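Glycerol-3-phosphate dehydrogenase [NAD(+)] (Dunaliella salina, PDB 6IUY) probably interconverts sn-glycerol 3-phosphate and dihydroxyacetone phosphate with NAD(+), and carries a phosphatase-like domain that lets dihydroxyacetone phosphate be converted directly to glycerol. Local coordinates at residues A[119-123]-A[124-128]; A[361-365]-A[366-370]; A[390-393]-A[394-398]. All coordinates share one frame; numbering follows the deposited sequence.

Contact 1: A[119-123]-A[124-128]; sequences AALKA and RGVEV
The carbonyl oxygen Leu-121 O takes two amides from opposite faces of its plane: Val-126 N at 3.0 Å and Arg-124 N at 3.2 Å. Neither amide lies in the carbonyl plane; that of Arg-124 stands 62° out of it, and it also makes a weak bond back to Ala-120 O. The last regular helical bond thus gives way to a Schellman motif, completed by Gly-125 N donating to Lys-122 O at 3.0 Å. Gly-125, the C-prime residue, turns the chain with a positive phi of 75°, a conformation that favours glycine.

Val-126 then follows as the apolar residue past the turn. Its CB sits 3.5 Å from Leu-121 O, and its CG1 meets Leu-121 CD2. Two residues on, Val-128 lays CG2 against the leucine at about a right angle, 3.9 Å from Leu-121 CB and similarly close to CD1; the same methyl meets Lys-122 CG. Arg-124 doubles back over the helix end because CG lies between its own N and carbonyl carbon (chi1 74°), bringing CG to 3.5 Å from Leu-121 O. A further bend at chi3 brings the guanidinium edge to Ala-120 O, which lies near its plane, although NE is buried there with no hydrogen-bond partner. The two outer nitrogens are satisfied by main-chain oxygens: NH1 by Lys-255 and NH2 by Gly-287.

Those bonds reach the chain just before strand 257-262 and the loop at Gly-287 of the dehydrogenase part, while the turn itself joins helix 114-123 to strand 127-131 in the parallel sheet of the haloacid dehalogenase-like domain. Leu-121 and Val-126 both rest on Val-38 of the adjacent strand 37-40, and Leu-121 also touches Phe-40.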
ATOM      1  N   ALA A 119      14.509 -35.511   9.344  1.00 56.27           N
ATOM      2  CA  ALA A 119      13.667 -34.545  10.064  1.00 54.34           C
ATOM      3  C   ALA A 119      14.416 -33.253  10.364  1.00 54.25           C
ATOM      4  O   ALA A 119      13.875 -32.158  10.203  1.00 53.26           O
ATOM      5  CB  ALA A 119      13.145 -35.146  11.349  1.00 55.60           C
ATOM      6  N   ALA A 120      15.662 -33.391  10.806  1.00 52.30           N
ATOM      7  CA  ALA A 120      16.505 -32.250  11.097  1.00 53.14           C
ATOM      8  C   ALA A 120      16.719 -31.386   9.852  1.00 58.21           C
ATOM      9  O   ALA A 120      16.615 -30.152   9.909  1.00 57.08           O
ATOM     10  CB  ALA A 120      17.843 -32.713  11.658  1.00 53.44           C
ATOM     11  N   LEU A 121      17.037 -32.032   8.732  1.00 57.92           N
ATOM     12  CA  LEU A 121      17.271 -31.305   7.489  1.00 54.89           C
ATOM     13  C   LEU A 121      16.011 -30.519   7.103  1.00 52.22           C
ATOM     14  O   LEU A 121      16.083 -29.328   6.806  1.00 54.81           O
ATOM     15  CB  LEU A 121      17.695 -32.262   6.363  1.00 50.77           C
ATOM     16  CG  LEU A 121      19.064 -32.941   6.527  1.00 53.00           C
ATOM     17  CD1 LEU A 121      19.183 -34.151   5.614  1.00 51.75           C
ATOM     18  CD2 LEU A 121      20.217 -31.966   6.265  1.00 45.12           C
ATOM     19  N   LYS A 122      14.854 -31.162   7.137  1.00 48.68           N
ATOM     20  CA  LYS A 122      13.640 -30.474   6.716  1.00 53.90           C
ATOM     21  C   LYS A 122      13.306 -29.302   7.674  1.00 62.44           C
ATOM     22  O   LYS A 122      12.844 -28.247   7.241  1.00 60.18           O
ATOM     23  CB  LYS A 122      12.483 -31.478   6.607  1.00 50.31           C
ATOM     24  CG  LYS A 122      12.807 -32.634   5.629  1.00 54.08           C
ATOM     25  CD  LYS A 122      11.601 -33.470   5.217  1.00 47.78           C
ATOM     26  CE  LYS A 122      10.815 -32.790   4.112  1.00 59.64           C
ATOM     27  NZ  LYS A 122       9.747 -33.683   3.590  1.00 57.31           N
ATOM     28  N   ALA A 123      13.591 -29.484   8.962  1.00 62.83           N
ATOM     29  CA  ALA A 123      13.294 -28.483   9.979  1.00 57.79           C
ATOM     30  C   ALA A 123      14.058 -27.188   9.761  1.00 60.12           C
ATOM     31  O   ALA A 123      13.600 -26.128  10.191  1.00 66.62           O
ATOM     32  CB  ALA A 123      13.593 -29.033  11.373  1.00 60.39           C
ATOM     33  N   ARG A 124      15.218 -27.253   9.110  1.00 57.37           N
ATOM     34  CA  ARG A 124      15.934 -26.021   8.768  1.00 56.06           C
ATOM     35  C   ARG A 124      15.862 -25.672   7.267  1.00 58.41           C
ATOM     36  O   ARG A 124      16.738 -24.979   6.734  1.00 55.07           O
ATOM     37  CB  ARG A 124      17.396 -26.112   9.210  1.00 55.71           C
ATOM     38  CG  ARG A 124      18.264 -27.009   8.357  1.00 58.53           C
ATOM     39  CD  ARG A 124      19.666 -27.113   8.954  1.00 56.34           C
ATOM     40  NE  ARG A 124      19.633 -27.785  10.248  1.00 55.18           N
ATOM     41  CZ  ARG A 124      20.622 -27.740  11.129  1.00 51.55           C
ATOM     42  NH1 ARG A 124      21.711 -27.045  10.850  1.00 55.47           N
ATOM     43  NH2 ARG A 124      20.523 -28.383  12.285  1.00 47.30           N
ATOM     44  N   GLY A 125      14.822 -26.148   6.589  1.00 56.90           N
ATOM     45  CA  GLY A 125      14.597 -25.761   5.206  1.00 53.96           C
ATOM     46  C   GLY A 125      15.501 -26.377   4.149  1.00 48.77           C
ATOM     47  O   GLY A 125      15.484 -25.947   3.001  1.00 53.48           O
ATOM     48  N   VAL A 126      16.304 -27.370   4.512  1.00 51.30           N
ATOM     49  CA  VAL A 126      17.029 -28.127   3.490  1.00 51.92           C
ATOM     50  C   VAL A 126      16.031 -29.062   2.802  1.00 46.66           C
ATOM     51  O   VAL A 126      15.331 -29.811   3.474  1.00 51.83           O
ATOM     52  CB  VAL A 126      18.201 -28.923   4.089  1.00 47.61           C
ATOM     53  CG1 VAL A 126      18.893 -29.776   3.020  1.00 50.59           C
ATOM     54  CG2 VAL A 126      19.207 -27.977   4.711  1.00 52.26           C
ATOM     55  N   GLU A 127      15.925 -29.008   1.477  1.00 47.67           N
ATOM     56  CA  GLU A 127      15.015 -29.938   0.796  1.00 50.73           C
ATOM     57  C   GLU A 127      15.648 -31.313   0.626  1.00 48.97           C
ATOM     58  O   GLU A 127      16.821 -31.437   0.266  1.00 51.28           O
ATOM     59  CB  GLU A 127      14.561 -29.405  -0.573  1.00 52.33           C
ATOM     60  CG  GLU A 127      13.177 -28.734  -0.511  1.00 61.18           C
ATOM     61  CD  GLU A 127      12.099 -29.502  -1.256  1.00 58.49           C
ATOM     62  OE1 GLU A 127      12.061 -29.378  -2.494  1.00 65.90           O
ATOM     63  OE2 GLU A 127      11.282 -30.211  -0.618  1.00 57.73           O
ATOM     64  N   VAL A 128      14.850 -32.336   0.886  1.00 48.70           N
ATOM     65  CA  VAL A 128      15.317 -33.707   0.853  1.00 53.95           C
ATOM     66  C   VAL A 128      14.680 -34.467  -0.305  1.00 52.72           C
ATOM     67  O   VAL A 128      13.464 -34.389  -0.530  1.00 49.35           O
ATOM     68  CB  VAL A 128      15.024 -34.420   2.190  1.00 53.66           C
ATOM     69  CG1 VAL A 128      15.159 -35.939   2.044  1.00 48.89           C
ATOM     70  CG2 VAL A 128      15.953 -33.870   3.281  1.00 49.35           C
TER

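Contact 2: A[361-365]-A[366-370]; sequences KQLAA and ARVVG
Ala-366 and Leu-363 carry most of this contact, with Ala-365 between them, at the end of helix 356-366. Ala-366 N continues the helical pattern, donating to Gln-362 O at 3.2 Å with the donor tilted 24° from the carbonyl plane. Its methyl lies near the same oxygen, CB 3.7 Å from Gln-362 O, and also rests on Ile-338 of helix 337-342. The methyl of Ala-365 points away from the following residues, and its closeness to Ala-366 N is merely that of chain neighbours.

At Arg-367 the chain leaves the helix in a Schellman motif, here with a positive phi (57°) on a non-glycine residue. Arg-367 N donates to Ala-364 O at 2.8 Å and weakly to Leu-363 O, while Val-368 N lies 3.7 Å from Leu-363 O. The arginine chain runs outward, extended from CG to NE, with only its base near the turn: CG comes to 3.6 Å from Ala-364 O. The helix is the connection in a beta-alpha-beta crossover of the Rossmann-type NAD-binding domain, between strands 346-349 and 374-377.

Leu-363 supplies the apolar side. Its CD2 meets Val-368 CG1 at 4.0 Å, the two side chains crossing obliquely. Val-369 approaches from farther along, with CG2 at 4.3 Å from Leu-363 CB, and reaches Leu-347 of strand 346-349. Leu-363 itself packs on Phe-349 of that strand, on Val-341 and on Leu-400 of helix 392-400.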
ATOM      1  N   LYS A 361      31.836  -0.131  14.425  1.00 48.33           N
ATOM      2  CA  LYS A 361      33.263   0.172  14.432  1.00 44.37           C
ATOM      3  C   LYS A 361      34.029  -0.650  15.489  1.00 45.62           C
ATOM      4  O   LYS A 361      35.133  -1.099  15.227  1.00 49.96           O
ATOM      5  CB  LYS A 361      33.507   1.664  14.676  1.00 47.66           C
ATOM      6  CG  LYS A 361      33.455   2.552  13.434  1.00 50.55           C
ATOM      7  CD  LYS A 361      33.875   3.994  13.793  1.00 63.01           C
ATOM      8  CE  LYS A 361      33.164   4.480  15.074  1.00 67.66           C
ATOM      9  NZ  LYS A 361      33.550   5.846  15.549  1.00 67.87           N
ATOM     10  N   GLN A 362      33.455  -0.822  16.679  1.00 45.82           N
ATOM     11  CA  GLN A 362      34.070  -1.630  17.732  1.00 44.20           C
ATOM     12  C   GLN A 362      34.202  -3.077  17.300  1.00 49.47           C
ATOM     13  O   GLN A 362      35.242  -3.678  17.493  1.00 47.86           O
ATOM     14  CB  GLN A 362      33.269  -1.592  19.035  1.00 41.09           C
ATOM     15  CG  GLN A 362      33.343  -0.296  19.830  1.00 48.36           C
ATOM     16  CD  GLN A 362      32.510  -0.357  21.114  1.00 49.98           C
ATOM     17  OE1 GLN A 362      32.606  -1.311  21.899  1.00 51.06           O
ATOM     18  NE2 GLN A 362      31.682   0.665  21.326  1.00 53.62           N
ATOM     19  N   LEU A 363      33.130  -3.645  16.746  1.00 46.77           N
ATOM     20  CA  LEU A 363      33.151  -5.037  16.305  1.00 48.39           C
ATOM     21  C   LEU A 363      34.120  -5.293  15.145  1.00 48.86           C
ATOM     22  O   LEU A 363      34.679  -6.390  15.041  1.00 51.13           O
ATOM     23  CB  LEU A 363      31.747  -5.488  15.897  1.00 47.01           C
ATOM     24  CG  LEU A 363      30.709  -5.582  17.013  1.00 45.69           C
ATOM     25  CD1 LEU A 363      29.346  -5.872  16.423  1.00 42.34           C
ATOM     26  CD2 LEU A 363      31.090  -6.647  18.041  1.00 38.30           C
ATOM     27  N   ALA A 364      34.283  -4.305  14.267  1.00 39.84           N
ATOM     28  CA  ALA A 364      35.202  -4.397  13.135  1.00 44.14           C
ATOM     29  C   ALA A 364      36.643  -4.517  13.632  1.00 47.87           C
ATOM     30  O   ALA A 364      37.334  -5.502  13.342  1.00 45.28           O
ATOM     31  CB  ALA A 364      35.059  -3.172  12.217  1.00 41.73           C
ATOM     32  N   ALA A 365      37.073  -3.482  14.359  1.00 45.10           N
ATOM     33  CA  ALA A 365      38.361  -3.422  15.055  1.00 49.13           C
ATOM     34  C   ALA A 365      38.717  -4.711  15.792  1.00 49.14           C
ATOM     35  O   ALA A 365      39.867  -5.118  15.781  1.00 54.07           O
ATOM     36  CB  ALA A 365      38.365  -2.250  16.040  1.00 43.53           C
ATOM     37  N   ALA A 366      37.744  -5.353  16.430  1.00 46.47           N
ATOM     38  CA  ALA A 366      38.004  -6.601  17.157  1.00 48.01           C
ATOM     39  C   ALA A 366      38.153  -7.812  16.246  1.00 51.35           C
ATOM     40  O   ALA A 366      38.645  -8.852  16.682  1.00 50.17           O
ATOM     41  CB  ALA A 366      36.906  -6.869  18.171  1.00 47.54           C
ATOM     42  N   ARG A 367      37.704  -7.691  15.000  1.00 46.14           N
ATOM     43  CA  ARG A 367      37.810  -8.785  14.036  1.00 46.16           C
ATOM     44  C   ARG A 367      37.140 -10.033  14.556  1.00 45.75           C
ATOM     45  O   ARG A 367      37.614 -11.141  14.355  1.00 51.82           O
ATOM     46  CB  ARG A 367      39.279  -9.075  13.705  1.00 52.68           C
ATOM     47  CG  ARG A 367      40.004  -7.891  13.069  1.00 53.28           C
ATOM     48  CD  ARG A 367      41.486  -8.160  12.889  1.00 65.77           C
ATOM     49  NE  ARG A 367      42.162  -7.032  12.244  1.00 83.42           N
ATOM     50  CZ  ARG A 367      43.457  -7.004  11.932  1.00 86.62           C
ATOM     51  NH1 ARG A 367      44.238  -8.048  12.203  1.00 80.93           N
ATOM     52  NH2 ARG A 367      43.974  -5.929  11.349  1.00 82.51           N
ATOM     53  N   VAL A 368      36.026  -9.843  15.240  1.00 45.55           N
ATOM     54  CA  VAL A 368      35.362 -10.940  15.913  1.00 45.73           C
ATOM     55  C   VAL A 368      34.172 -11.454  15.086  1.00 49.25           C
ATOM     56  O   VAL A 368      33.606 -12.506  15.385  1.00 49.18           O
ATOM     57  CB  VAL A 368      34.919 -10.492  17.322  1.00 41.65           C
ATOM     58  CG1 VAL A 368      33.897  -9.373  17.236  1.00 44.62           C
ATOM     59  CG2 VAL A 368      34.399 -11.656  18.133  1.00 39.06           C
ATOM     60  N   VAL A 369      33.803 -10.725  14.036  1.00 44.56           N
ATOM     61  CA  VAL A 369      32.680 -11.149  13.198  1.00 54.29           C
ATOM     62  C   VAL A 369      33.171 -11.915  11.964  1.00 47.64           C
ATOM     63  O   VAL A 369      33.594 -11.301  10.989  1.00 55.33           O
ATOM     64  CB  VAL A 369      31.808  -9.935  12.747  1.00 49.24           C
ATOM     65  CG1 VAL A 369      30.757 -10.383  11.748  1.00 46.31           C
ATOM     66  CG2 VAL A 369      31.128  -9.274  13.951  1.00 42.84           C
ATOM     67  N   GLY A 370      33.121 -13.247  12.013  1.00 50.02           N
ATOM     68  CA  GLY A 370      33.460 -14.072  10.859  1.00 47.92           C
ATOM     69  C   GLY A 370      32.597 -13.725   9.652  1.00 58.18           C
ATOM     70  O   GLY A 370      31.457 -13.299   9.816  1.00 51.02           O
TER

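Contact 3: A[390-393]-A[394-398]; sequences QLIS and QMVSR
Gln-390 lays its extended side chain across Met-395 at about a right angle, just ahead of helix 392-400, whose start has one half of a capping box: the N3 side chain of Gln-394 bonding back to the N-cap amide of Leu-391. The Gln-390 amide passes beside the methionine, its CD 3.8 Å from Met-395 CA. OE1 accepts from Arg-383 NE, and NE2 donates to a water that also accepts from Arg-398 NE. Cut back to alanine, Gln-390 would probably no longer cover the flank of Met-395, Arg-383 NE would lose its side-chain acceptor, and the water bridge to Arg-398 would be broken.

Leu-391 N donates to Gln-394 OE1 at 2.8 Å, nearly straight at 166°, in the carbonyl plane and on a lone pair. Leu-391 O receives Met-395 N at 3.0 Å. Ile-392, about 7 Å from the bound NAD by its side chain, gives its carbonyl to Val-396 N and touches that valine CG2 to CG2. Ser-393 turns its hydroxyl between its own N and carbonyl carbon (chi1 89°), where OG bonds Glu-458 OE1 of helix 454-477, while Ser-393 O accepts Ser-397 N at 3.2 Å.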
ATOM      1  N   GLN A 390      22.495   6.200   4.828  1.00 47.16           N
ATOM      2  CA  GLN A 390      23.006   4.862   5.098  1.00 42.32           C
ATOM      3  C   GLN A 390      22.122   4.231   6.164  1.00 43.77           C
ATOM      4  O   GLN A 390      22.138   4.669   7.316  1.00 45.16           O
ATOM      5  CB  GLN A 390      24.474   4.913   5.552  1.00 40.63           C
ATOM      6  CG  GLN A 390      25.021   3.588   6.056  1.00 41.43           C
ATOM      7  CD  GLN A 390      26.481   3.670   6.513  1.00 52.22           C
ATOM      8  OE1 GLN A 390      26.805   4.323   7.508  1.00 50.70           O
ATOM      9  NE2 GLN A 390      27.364   2.998   5.783  1.00 53.98           N
ATOM     10  N   LEU A 391      21.328   3.229   5.794  1.00 39.65           N
ATOM     11  CA  LEU A 391      20.461   2.577   6.775  1.00 41.46           C
ATOM     12  C   LEU A 391      21.278   1.554   7.560  1.00 47.51           C
ATOM     13  O   LEU A 391      22.395   1.213   7.178  1.00 45.32           O
ATOM     14  CB  LEU A 391      19.260   1.910   6.100  1.00 42.14           C
ATOM     15  CG  LEU A 391      18.470   2.878   5.218  1.00 45.63           C
ATOM     16  CD1 LEU A 391      17.261   2.213   4.561  1.00 40.75           C
ATOM     17  CD2 LEU A 391      18.068   4.083   6.044  1.00 44.86           C
ATOM     18  N   ILE A 392      20.732   1.048   8.655  1.00 44.15           N
ATOM     19  CA  ILE A 392      21.542   0.187   9.492  1.00 42.83           C
ATOM     20  C   ILE A 392      22.045  -1.039   8.727  1.00 48.24           C
ATOM     21  O   ILE A 392      23.202  -1.448   8.894  1.00 43.41           O
ATOM     22  CB  ILE A 392      20.793  -0.265  10.734  1.00 43.31           C
ATOM     23  CG1 ILE A 392      20.234   0.957  11.456  1.00 37.78           C
ATOM     24  CG2 ILE A 392      21.755  -1.058  11.664  1.00 39.76           C
ATOM     25  CD1 ILE A 392      21.228   2.117  11.509  1.00 43.11           C
ATOM     26  N   SER A 393      21.203  -1.617   7.877  1.00 42.91           N
ATOM     27  CA  SER A 393      21.606  -2.826   7.180  1.00 43.91           C
ATOM     28  C   SER A 393      22.751  -2.528   6.202  1.00 45.27           C
ATOM     29  O   SER A 393      23.620  -3.372   5.985  1.00 45.43           O
ATOM     30  CB  SER A 393      20.427  -3.463   6.451  1.00 42.78           C
ATOM     31  OG  SER A 393      20.309  -2.943   5.138  1.00 44.52           O
ATOM     32  N   GLN A 394      22.778  -1.326   5.636  1.00 43.96           N
ATOM     33  CA  GLN A 394      23.876  -0.977   4.748  1.00 44.02           C
ATOM     34  C   GLN A 394      25.124  -0.710   5.572  1.00 48.61           C
ATOM     35  O   GLN A 394      26.237  -0.906   5.099  1.00 49.92           O
ATOM     36  CB  GLN A 394      23.546   0.248   3.886  1.00 44.94           C
ATOM     37  CG  GLN A 394      22.210   0.174   3.136  1.00 45.22           C
ATOM     38  CD  GLN A 394      21.873   1.487   2.442  1.00 43.97           C
ATOM     39  OE1 GLN A 394      21.726   2.530   3.084  1.00 45.76           O
ATOM     40  NE2 GLN A 394      21.788   1.448   1.125  1.00 44.51           N
ATOM     41  N   MET A 395      24.932  -0.255   6.804  1.00 44.10           N
ATOM     42  CA  MET A 395      26.039   0.051   7.696  1.00 45.93           C
ATOM     43  C   MET A 395      26.733  -1.231   8.126  1.00 47.74           C
ATOM     44  O   MET A 395      27.957  -1.296   8.190  1.00 46.30           O
ATOM     45  CB  MET A 395      25.543   0.818   8.917  1.00 46.39           C
ATOM     46  CG  MET A 395      26.612   1.083   9.945  1.00 44.91           C
ATOM     47  SD  MET A 395      25.913   1.771  11.456  1.00 48.87           S
ATOM     48  CE  MET A 395      25.318   3.347  10.871  1.00 41.15           C
ATOM     49  N   VAL A 396      25.939  -2.261   8.392  1.00 43.13           N
ATOM     50  CA  VAL A 396      26.475  -3.528   8.842  1.00 44.94           C
ATOM     51  C   VAL A 396      27.261  -4.218   7.739  1.00 51.03           C
ATOM     52  O   VAL A 396      28.347  -4.762   7.973  1.00 47.44           O
ATOM     53  CB  VAL A 396      25.363  -4.446   9.338  1.00 44.55           C
ATOM     54  CG1 VAL A 396      25.871  -5.886   9.464  1.00 43.80           C
ATOM     55  CG2 VAL A 396      24.824  -3.927  10.663  1.00 38.26           C
ATOM     56  N   SER A 397      26.719  -4.180   6.529  1.00 47.75           N
ATOM     57  CA  SER A 397      27.377  -4.793   5.382  1.00 49.77           C
ATOM     58  C   SER A 397      28.705  -4.117   5.074  1.00 50.28           C
ATOM     59  O   SER A 397      29.724  -4.776   4.928  1.00 55.30           O
ATOM     60  CB  SER A 397      26.465  -4.742   4.148  1.00 51.42           C
ATOM     61  OG  SER A 397      25.347  -5.595   4.327  1.00 56.52           O
ATOM     62  N   ARG A 398      28.690  -2.797   4.977  1.00 44.72           N
ATOM     63  CA  ARG A 398      29.886  -2.068   4.628  1.00 47.83           C
ATOM     64  C   ARG A 398      31.000  -2.214   5.671  1.00 52.95           C
ATOM     65  O   ARG A 398      32.160  -2.375   5.317  1.00 50.31           O
ATOM     66  CB  ARG A 398      29.561  -0.589   4.422  1.00 45.52           C
ATOM     67  CG  ARG A 398      30.806   0.280   4.260  1.00 51.52           C
ATOM     68  CD  ARG A 398      30.444   1.700   3.884  1.00 61.91           C
ATOM     69  NE  ARG A 398      29.748   1.738   2.598  1.00 71.40           N
ATOM     70  CZ  ARG A 398      30.367   1.836   1.425  1.00 71.71           C
ATOM     71  NH1 ARG A 398      31.693   1.910   1.382  1.00 71.26           N
ATOM     72  NH2 ARG A 398      29.663   1.860   0.301  1.00 68.03           N
TER
HETATM   73  O   HOH W   1      26.715   2.569   2.790  1.00 55.03           O

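How the contacts relate
All three contacts are local, each between segments joined without a gap; they follow in series along the chain, and none nests in or crosses another. Contact 1 comes first, at the turn from helix 114-123 into strand 127-131 of the haloacid dehalogenase-like domain. Contact 2 follows at the C-terminal end of helix 356-366, and contact 3 where strand 388-391 runs into helix 392-400, both in the NAD-binding domain. The centres of contacts 2 and 3 are about 15 Å apart, and their helices pack together, Ala-364 touching Ile-399 and Val-396 touching Cys-360. Contact 1 is remote, its centre about 32 Å from that of contact 2.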